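PDB 7A56: envelopment polyprotein from Bovine Schmallenberg virus BH80/Germany/2011, which probably fuses the viral envelope with host membranes during entry, as the class II fusion glycoprotein Gc, here in its postfusion conformation. Local coordinates for residues I70-I75 with K339-D344; S32-D37 with D224-D229. All blocks are in the same frame, centred on the assembly; numbering follows the deposited sequence.

Contact 1. Residues I70-I75 with K339-D344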
ATOM      1  N   ILE A  70      27.803  41.791  18.347  1.00 68.25           N
ATOM      2  CA  ILE A  70      27.152  41.653  17.041  1.00 63.76           C
ATOM      3  C   ILE A  70      26.070  40.569  17.117  1.00 54.93           C
ATOM      4  O   ILE A  70      26.335  39.417  17.488  1.00 52.54           O
ATOM      5  CB  ILE A  70      28.170  41.389  15.910  1.00 66.80           C
ATOM      6  CG1 ILE A  70      28.804  39.993  16.005  1.00 68.51           C
ATOM      7  CG2 ILE A  70      29.276  42.487  15.921  1.00 70.44           C
ATOM      8  CD1 ILE A  70      29.018  39.309  14.679  1.00 70.29           C
ATOM      9  N   ARG A  71      24.841  40.957  16.801  1.00 50.30           N
ATOM     10  CA  ARG A  71      23.729  40.027  16.812  1.00 47.07           C
ATOM     11  C   ARG A  71      23.734  39.239  15.497  1.00 42.12           C
ATOM     12  O   ARG A  71      23.987  39.790  14.415  1.00 38.19           O
ATOM     13  CB  ARG A  71      22.411  40.790  17.023  1.00 47.74           C
ATOM     14  CG  ARG A  71      21.115  40.100  16.509  1.00 50.50           C
ATOM     15  CD  ARG A  71      19.892  40.990  16.794  1.00 54.26           C
ATOM     16  NE  ARG A  71      18.608  40.365  16.457  1.00 59.20           N
ATOM     17  CZ  ARG A  71      17.976  40.477  15.280  1.00 54.93           C
ATOM     18  NH1 ARG A  71      18.497  41.190  14.285  1.00 52.02           N
ATOM     19  NH2 ARG A  71      16.804  39.867  15.096  1.00 56.01           N
ATOM     20  N   ASN A  72      23.489  37.939  15.604  1.00 41.49           N
ATOM     21  CA  ASN A  72      23.421  37.039  14.458  1.00 43.02           C
ATOM     22  C   ASN A  72      22.083  36.327  14.568  1.00 36.66           C
ATOM     23  O   ASN A  72      21.862  35.576  15.522  1.00 38.30           O
ATOM     24  CB  ASN A  72      24.574  36.048  14.478  1.00 50.25           C
ATOM     25  CG  ASN A  72      24.982  35.618  13.108  1.00 57.25           C
ATOM     26  OD1 ASN A  72      24.161  35.551  12.193  1.00 57.12           O
ATOM     27  ND2 ASN A  72      26.270  35.356  12.940  1.00 63.59           N
ATOM     28  N   SER A  73      21.168  36.613  13.656  1.00 29.88           N
ATOM     29  CA  SER A  73      19.802  36.176  13.886  1.00 25.80           C
ATOM     30  C   SER A  73      19.437  35.187  12.803  1.00 23.10           C
ATOM     31  O   SER A  73      20.057  35.154  11.705  1.00 23.98           O
ATOM     32  CB  SER A  73      18.798  37.310  13.887  1.00 28.96           C
ATOM     33  OG  SER A  73      18.909  37.965  12.667  1.00 35.95           O
ATOM     34  N   TYR A  74      18.400  34.410  13.111  1.00 21.58           N
ATOM     35  CA  TYR A  74      17.937  33.405  12.133  1.00 21.58           C
ATOM     36  C   TYR A  74      16.418  33.372  12.044  1.00 24.42           C
ATOM     37  O   TYR A  74      15.674  33.882  12.909  1.00 28.15           O
ATOM     38  CB  TYR A  74      18.444  32.009  12.470  1.00 26.78           C
ATOM     39  CG  TYR A  74      17.903  31.438  13.740  1.00 31.29           C
ATOM     40  CD1 TYR A  74      16.625  30.871  13.798  1.00 32.78           C
ATOM     41  CD2 TYR A  74      18.687  31.433  14.888  1.00 35.38           C
ATOM     42  CE1 TYR A  74      16.129  30.361  14.972  1.00 34.94           C
ATOM     43  CE2 TYR A  74      18.225  30.903  16.061  1.00 37.68           C
ATOM     44  CZ  TYR A  74      16.959  30.364  16.114  1.00 40.93           C
ATOM     45  OH  TYR A  74      16.552  29.850  17.330  1.00 43.21           O
ATOM     46  N   ILE A  75      15.970  32.668  10.989  1.00 25.97           N
ATOM     47  CA  ILE A  75      14.581  32.303  10.830  1.00 25.19           C
ATOM     48  C   ILE A  75      14.551  30.835  10.418  1.00 25.21           C
ATOM     49  O   ILE A  75      15.423  30.351   9.678  1.00 21.84           O
ATOM     50  CB  ILE A  75      13.850  33.199   9.803  1.00 26.04           C
ATOM     51  CG1 ILE A  75      12.350  32.855   9.770  1.00 29.89           C
ATOM     52  CG2 ILE A  75      14.498  33.124   8.414  1.00 24.88           C
ATOM     53  CD1 ILE A  75      11.499  33.934   9.162  1.00 30.72           C
ATOM     54  N   LYS A 339      16.562  26.535   7.642  1.00 22.19           N
ATOM     55  CA  LYS A 339      17.009  27.585   8.551  1.00 21.66           C
ATOM     56  C   LYS A 339      17.965  28.497   7.805  1.00 23.18           C
ATOM     57  O   LYS A 339      18.889  28.033   7.114  1.00 24.99           O
ATOM     58  CB  LYS A 339      17.660  26.955   9.804  1.00 21.76           C
ATOM     59  CG  LYS A 339      18.117  28.021  10.913  1.00 20.98           C
ATOM     60  CD  LYS A 339      19.042  27.341  11.899  1.00 20.35           C
ATOM     61  CE  LYS A 339      19.526  28.395  13.042  1.00 22.94           C
ATOM     62  NZ  LYS A 339      20.340  27.658  14.065  1.00 25.29           N
ATOM     63  N   ILE A 340      17.739  29.812   7.959  1.00 25.30           N
ATOM     64  CA  ILE A 340      18.505  30.857   7.277  1.00 24.35           C
ATOM     65  C   ILE A 340      19.048  31.805   8.352  1.00 23.01           C
ATOM     66  O   ILE A 340      18.288  32.240   9.227  1.00 24.78           O
ATOM     67  CB  ILE A 340      17.624  31.644   6.285  1.00 21.83           C
ATOM     68  CG1 ILE A 340      17.106  30.736   5.144  1.00 21.83           C
ATOM     69  CG2 ILE A 340      18.369  32.899   5.744  1.00 23.07           C
ATOM     70  CD1 ILE A 340      15.768  31.291   4.586  1.00 27.86           C
ATOM     71  N   MET A 341      20.368  32.012   8.340  1.00 21.60           N
ATOM     72  CA  MET A 341      21.096  32.854   9.320  1.00 23.81           C
ATOM     73  C   MET A 341      22.118  33.687   8.564  1.00 25.88           C
ATOM     74  O   MET A 341      23.213  33.192   8.255  1.00 28.45           O
ATOM     75  CB  MET A 341      21.772  31.956  10.349  1.00 29.05           C
ATOM     76  CG  MET A 341      22.524  32.725  11.514  1.00 38.79           C
ATOM     77  SD  MET A 341      22.604  31.564  12.905  1.00 46.99           S
ATOM     78  CE  MET A 341      22.527  32.711  14.293  1.00 50.38           C
ATOM     79  N   LEU A 342      21.778  34.959   8.288  1.00 25.86           N
ATOM     80  CA  LEU A 342      22.621  35.810   7.456  1.00 25.47           C
ATOM     81  C   LEU A 342      23.457  36.806   8.268  1.00 28.87           C
ATOM     82  O   LEU A 342      24.353  37.451   7.709  1.00 31.54           O
ATOM     83  CB  LEU A 342      21.756  36.574   6.443  1.00 26.04           C
ATOM     84  CG  LEU A 342      20.833  35.691   5.604  1.00 25.63           C
ATOM     85  CD1 LEU A 342      20.051  36.459   4.501  1.00 27.89           C
ATOM     86  CD2 LEU A 342      21.647  34.602   4.948  1.00 26.18           C
ATOM     87  N   GLY A 343      23.180  36.967   9.538  1.00 29.22           N
ATOM     88  CA  GLY A 343      23.787  38.104  10.253  1.00 30.82           C
ATOM     89  C   GLY A 343      22.711  38.876  10.982  1.00 31.89           C
ATOM     90  O   GLY A 343      21.721  38.274  11.394  1.00 31.27           O
ATOM     91  N   ASP A 344      22.852  40.199  11.127  1.00 34.69           N
ATOM     92  CA  ASP A 344      21.939  40.995  11.945  1.00 34.34           C
ATOM     93  C   ASP A 344      20.785  41.524  11.104  1.00 34.67           C
ATOM     94  O   ASP A 344      20.790  42.661  10.613  1.00 33.60           O
ATOM     95  CB  ASP A 344      22.731  42.128  12.616  1.00 41.32           C
ATOM     96  CG  ASP A 344      21.874  43.027  13.507  1.00 44.18           C
ATOM     97  OD1 ASP A 344      20.817  42.604  14.036  1.00 40.81           O
ATOM     98  OD2 ASP A 344      22.304  44.183  13.717  1.00 53.57           O
TER
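NH1 of R71 donates to OD1 of D344 at 2.7 Å in a salt bridge that closes one end of this antiparallel strand pair. The oxygen lies in the guanidinium plane and is met nearly along its C-O axis, while the carboxylate plane is turned 76° from the guanidinium. The same NH1 also bonds to F345 O. CB of S73 lies over the rim of one guanidinium face. Two residues on from R71, S73 N gives a straight bond to G343 O (2.9 Å) but arrives from above the carbonyl plane; the S73 hydroxyl, OG, is hydrogen-bonded to F345 O. G343 takes backbone angles that would jam a CB against the preceding carbonyl, and its CA lies 3.2 Å from OD1 of N72. At the far end the pairing is regular: I75 N to I340 O and I340 N to I75 O are both 2.9 Å. I75 and I340 point the same way, both touching I89. On the other face of the sheet, the extended K339 chain brings CE over the Y74 ring, 3.5 Å from CG, and NZ stands 4.4 Å from the ring centroid in a cation-pi contact. CE of M341 sits at the ring edge and 3.2 Å from N72 O, its chain bent at the last torsion (chi3 -148°). K339 NZ also bonds to T60 O of the second subunit, on whose L61 Y74 packs. An aromatic face of its own chain and a carbonyl of its neighbour would together stabilise the ammonium charge, with this end of the strand pair at the subunit interface.

Contact 2. Residues S32-D37 with D224-D229; sequences SDIAND and DRIQLD
D37 and R225 bury the most surface here, and they meet through one carboxylate oxygen. D37 points from helix 23-40 at the loop leading into strand 226-231, its CG anti to the backbone N (chi1 -168°). OD1 takes the N-H of D224 at 3.0 Å and OD2 that of R225 at 2.9 Å, both on syn lone pairs, so the two oxygens hold consecutive main-chain N-H groups. OD2 is gripped a second time: NH1 of R225 reaches it at 2.9 Å as a salt bridge, from above the carboxylate plane. The buried carboxylate is thus met by three donors, which probably stabilises its negative charge, whereas D224 OD2, 3.7 Å from D37 OD1, probably works the other way. CB of D33 lies over one face of the guanidinium, and a water accepting from R225 NH2 (3.1 Å) donates to OD2 of D33 (2.7 Å). I34 rests CG1 4.0 Å from R225 CD and CG2 4.1 Å from I226 CD1. I34 also touches L342, F100 and I102 of strand 98-134, and M206 of strand 197-206. The helix packs on strands 226-231, 335-343 and these others, consistent with the β-sandwich domain I of class II fusion proteins.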
ATOM      1  N   SER A  32      25.774  37.881  -3.088  1.00 39.10           N
ATOM      2  CA  SER A  32      27.014  37.252  -3.532  1.00 41.31           C
ATOM      3  C   SER A  32      27.557  36.307  -2.483  1.00 39.04           C
ATOM      4  O   SER A  32      28.079  35.234  -2.808  1.00 39.45           O
ATOM      5  CB  SER A  32      28.071  38.322  -3.809  1.00 42.81           C
ATOM      6  OG  SER A  32      28.204  38.560  -5.160  1.00 46.80           O
ATOM      7  N   ASP A  33      27.547  36.753  -1.227  1.00 36.33           N
ATOM      8  CA  ASP A  33      27.976  35.910  -0.116  1.00 35.82           C
ATOM      9  C   ASP A  33      27.156  34.620  -0.032  1.00 31.56           C
ATOM     10  O   ASP A  33      27.708  33.526   0.171  1.00 30.58           O
ATOM     11  CB  ASP A  33      27.862  36.702   1.180  1.00 32.92           C
ATOM     12  CG  ASP A  33      28.992  37.720   1.347  1.00 39.38           C
ATOM     13  OD1 ASP A  33      29.973  37.708   0.573  1.00 42.80           O
ATOM     14  OD2 ASP A  33      28.866  38.555   2.241  1.00 39.17           O
ATOM     15  N   ILE A  34      25.822  34.738  -0.091  1.00 32.25           N
ATOM     16  CA  ILE A  34      24.969  33.539  -0.122  1.00 30.90           C
ATOM     17  C   ILE A  34      25.307  32.643  -1.307  1.00 31.11           C
ATOM     18  O   ILE A  34      25.428  31.419  -1.163  1.00 29.55           O
ATOM     19  CB  ILE A  34      23.481  33.924  -0.135  1.00 31.09           C
ATOM     20  CG1 ILE A  34      23.134  34.651   1.156  1.00 34.52           C
ATOM     21  CG2 ILE A  34      22.613  32.648  -0.367  1.00 31.07           C
ATOM     22  CD1 ILE A  34      21.867  35.569   1.099  1.00 35.03           C
ATOM     23  N   ALA A  35      25.385  33.218  -2.512  1.00 33.38           N
ATOM     24  CA  ALA A  35      25.646  32.400  -3.690  1.00 31.93           C
ATOM     25  C   ALA A  35      26.957  31.663  -3.534  1.00 34.05           C
ATOM     26  O   ALA A  35      27.059  30.475  -3.869  1.00 35.37           O
ATOM     27  CB  ALA A  35      25.686  33.255  -4.973  1.00 33.35           C
ATOM     28  N   ASN A  36      27.979  32.359  -3.014  1.00 32.60           N
ATOM     29  CA  ASN A  36      29.278  31.720  -2.914  1.00 36.56           C
ATOM     30  C   ASN A  36      29.258  30.592  -1.890  1.00 34.81           C
ATOM     31  O   ASN A  36      29.882  29.545  -2.093  1.00 39.31           O
ATOM     32  CB  ASN A  36      30.321  32.777  -2.559  1.00 43.19           C
ATOM     33  CG  ASN A  36      31.624  32.178  -2.149  1.00 47.71           C
ATOM     34  OD1 ASN A  36      32.333  31.608  -2.972  1.00 51.18           O
ATOM     35  ND2 ASN A  36      31.946  32.270  -0.856  1.00 48.53           N
ATOM     36  N   ASP A  37      28.573  30.812  -0.769  1.00 35.43           N
ATOM     37  CA  ASP A  37      28.402  29.794   0.275  1.00 32.08           C
ATOM     38  C   ASP A  37      27.723  28.551  -0.285  1.00 33.05           C
ATOM     39  O   ASP A  37      28.166  27.403  -0.079  1.00 31.03           O
ATOM     40  CB  ASP A  37      27.553  30.443   1.380  1.00 31.83           C
ATOM     41  CG  ASP A  37      27.497  29.665   2.685  1.00 33.55           C
ATOM     42  OD1 ASP A  37      28.082  28.565   2.818  1.00 31.58           O
ATOM     43  OD2 ASP A  37      26.805  30.167   3.604  1.00 33.62           O
ATOM     44  N   ASP A 224      26.980  27.376   5.337  1.00 29.72           N
ATOM     45  CA  ASP A 224      27.189  28.176   6.545  1.00 32.07           C
ATOM     46  C   ASP A 224      25.933  28.946   6.921  1.00 31.16           C
ATOM     47  O   ASP A 224      25.545  28.978   8.091  1.00 32.33           O
ATOM     48  CB  ASP A 224      28.368  29.135   6.355  1.00 34.57           C
ATOM     49  CG  ASP A 224      29.674  28.396   6.190  1.00 38.44           C
ATOM     50  OD1 ASP A 224      29.797  27.283   6.743  1.00 40.90           O
ATOM     51  OD2 ASP A 224      30.555  28.894   5.494  1.00 42.82           O
ATOM     52  N   ARG A 225      25.273  29.560   5.941  1.00 27.93           N
ATOM     53  CA  ARG A 225      24.100  30.392   6.210  1.00 26.09           C
ATOM     54  C   ARG A 225      22.771  29.646   6.150  1.00 25.49           C
ATOM     55  O   ARG A 225      21.799  30.049   6.832  1.00 28.84           O
ATOM     56  CB  ARG A 225      24.066  31.536   5.192  1.00 22.26           C
ATOM     57  CG  ARG A 225      25.239  32.516   5.369  1.00 24.62           C
ATOM     58  CD  ARG A 225      25.461  33.306   4.088  1.00 29.60           C
ATOM     59  NE  ARG A 225      26.533  34.260   4.297  1.00 28.94           N
ATOM     60  CZ  ARG A 225      27.826  33.950   4.246  1.00 29.25           C
ATOM     61  NH1 ARG A 225      28.201  32.718   3.949  1.00 29.65           N
ATOM     62  NH2 ARG A 225      28.753  34.897   4.489  1.00 34.49           N
ATOM     63  N   ILE A 226      22.669  28.599   5.329  1.00 23.81           N
ATOM     64  CA  ILE A 226      21.370  27.966   5.088  1.00 23.00           C
ATOM     65  C   ILE A 226      21.479  26.458   5.224  1.00 23.42           C
ATOM     66  O   ILE A 226      22.377  25.824   4.648  1.00 26.01           O
ATOM     67  CB  ILE A 226      20.791  28.334   3.709  1.00 25.54           C
ATOM     68  CG1 ILE A 226      20.690  29.876   3.549  1.00 25.70           C
ATOM     69  CG2 ILE A 226      19.433  27.565   3.483  1.00 23.02           C
ATOM     70  CD1 ILE A 226      20.408  30.253   2.081  1.00 25.35           C
ATOM     71  N   GLN A 227      20.612  25.887   6.049  1.00 22.75           N
ATOM     72  CA  GLN A 227      20.547  24.432   6.147  1.00 23.69           C
ATOM     73  C   GLN A 227      19.154  23.959   5.758  1.00 22.19           C
ATOM     74  O   GLN A 227      18.151  24.609   6.079  1.00 24.76           O
ATOM     75  CB  GLN A 227      20.904  23.957   7.587  1.00 25.06           C
ATOM     76  CG  GLN A 227      22.325  24.286   8.017  1.00 25.46           C
ATOM     77  CD  GLN A 227      22.362  25.512   8.726  1.00 31.75           C
ATOM     78  OE1 GLN A 227      21.575  25.710   9.672  1.00 34.35           O
ATOM     79  NE2 GLN A 227      23.284  26.417   8.307  1.00 32.93           N
ATOM     80  N   LEU A 228      19.078  22.795   5.090  1.00 26.89           N
ATOM     81  CA  LEU A 228      17.784  22.228   4.779  1.00 24.14           C
ATOM     82  C   LEU A 228      17.840  20.719   4.997  1.00 25.45           C
ATOM     83  O   LEU A 228      18.905  20.107   4.886  1.00 27.20           O
ATOM     84  CB  LEU A 228      17.347  22.492   3.308  1.00 24.19           C
ATOM     85  CG  LEU A 228      17.399  23.924   2.737  1.00 28.14           C
ATOM     86  CD1 LEU A 228      18.745  24.063   2.061  1.00 29.63           C
ATOM     87  CD2 LEU A 228      16.239  24.166   1.753  1.00 27.88           C
ATOM     88  N   ASP A 229      16.703  20.120   5.375  1.00 21.69           N
ATOM     89  CA  ASP A 229      16.637  18.638   5.414  1.00 22.79           C
ATOM     90  C   ASP A 229      15.260  18.185   4.950  1.00 21.13           C
ATOM     91  O   ASP A 229      14.272  18.937   5.006  1.00 24.41           O
ATOM     92  CB  ASP A 229      16.981  18.037   6.801  1.00 21.88           C
ATOM     93  CG  ASP A 229      15.926  18.309   7.900  1.00 24.47           C
ATOM     94  OD1 ASP A 229      14.777  17.842   7.797  1.00 25.65           O
ATOM     95  OD2 ASP A 229      16.259  18.984   8.928  1.00 24.68           O
TER
HETATM   96  O   HOH W   1      27.650  37.823   4.550  1.00 42.43           O

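How the contacts relate
The centres of the two contacts are about 12 Å apart, and both lie toward one end of the elongated chain. Their segments alternate in sequence: 32-37, 70-75, 224-229, then 339-344. Contact 1 joins strands 70-80 and 335-343, and strand 335-343 is in turn paired with 226-231 of contact 2 in the same five-stranded antiparallel sheet. Probable backbone bonds run from M341 N to R225 O and from K339 N to Q227 O, and L342 packs on R225. Helix 23-40 thus reaches the sheet through contact 2. Both contact regions border the second subunit, with D229 bonded to T58 and H78 of that subunit, so this sheet contributes to the postfusion assembly.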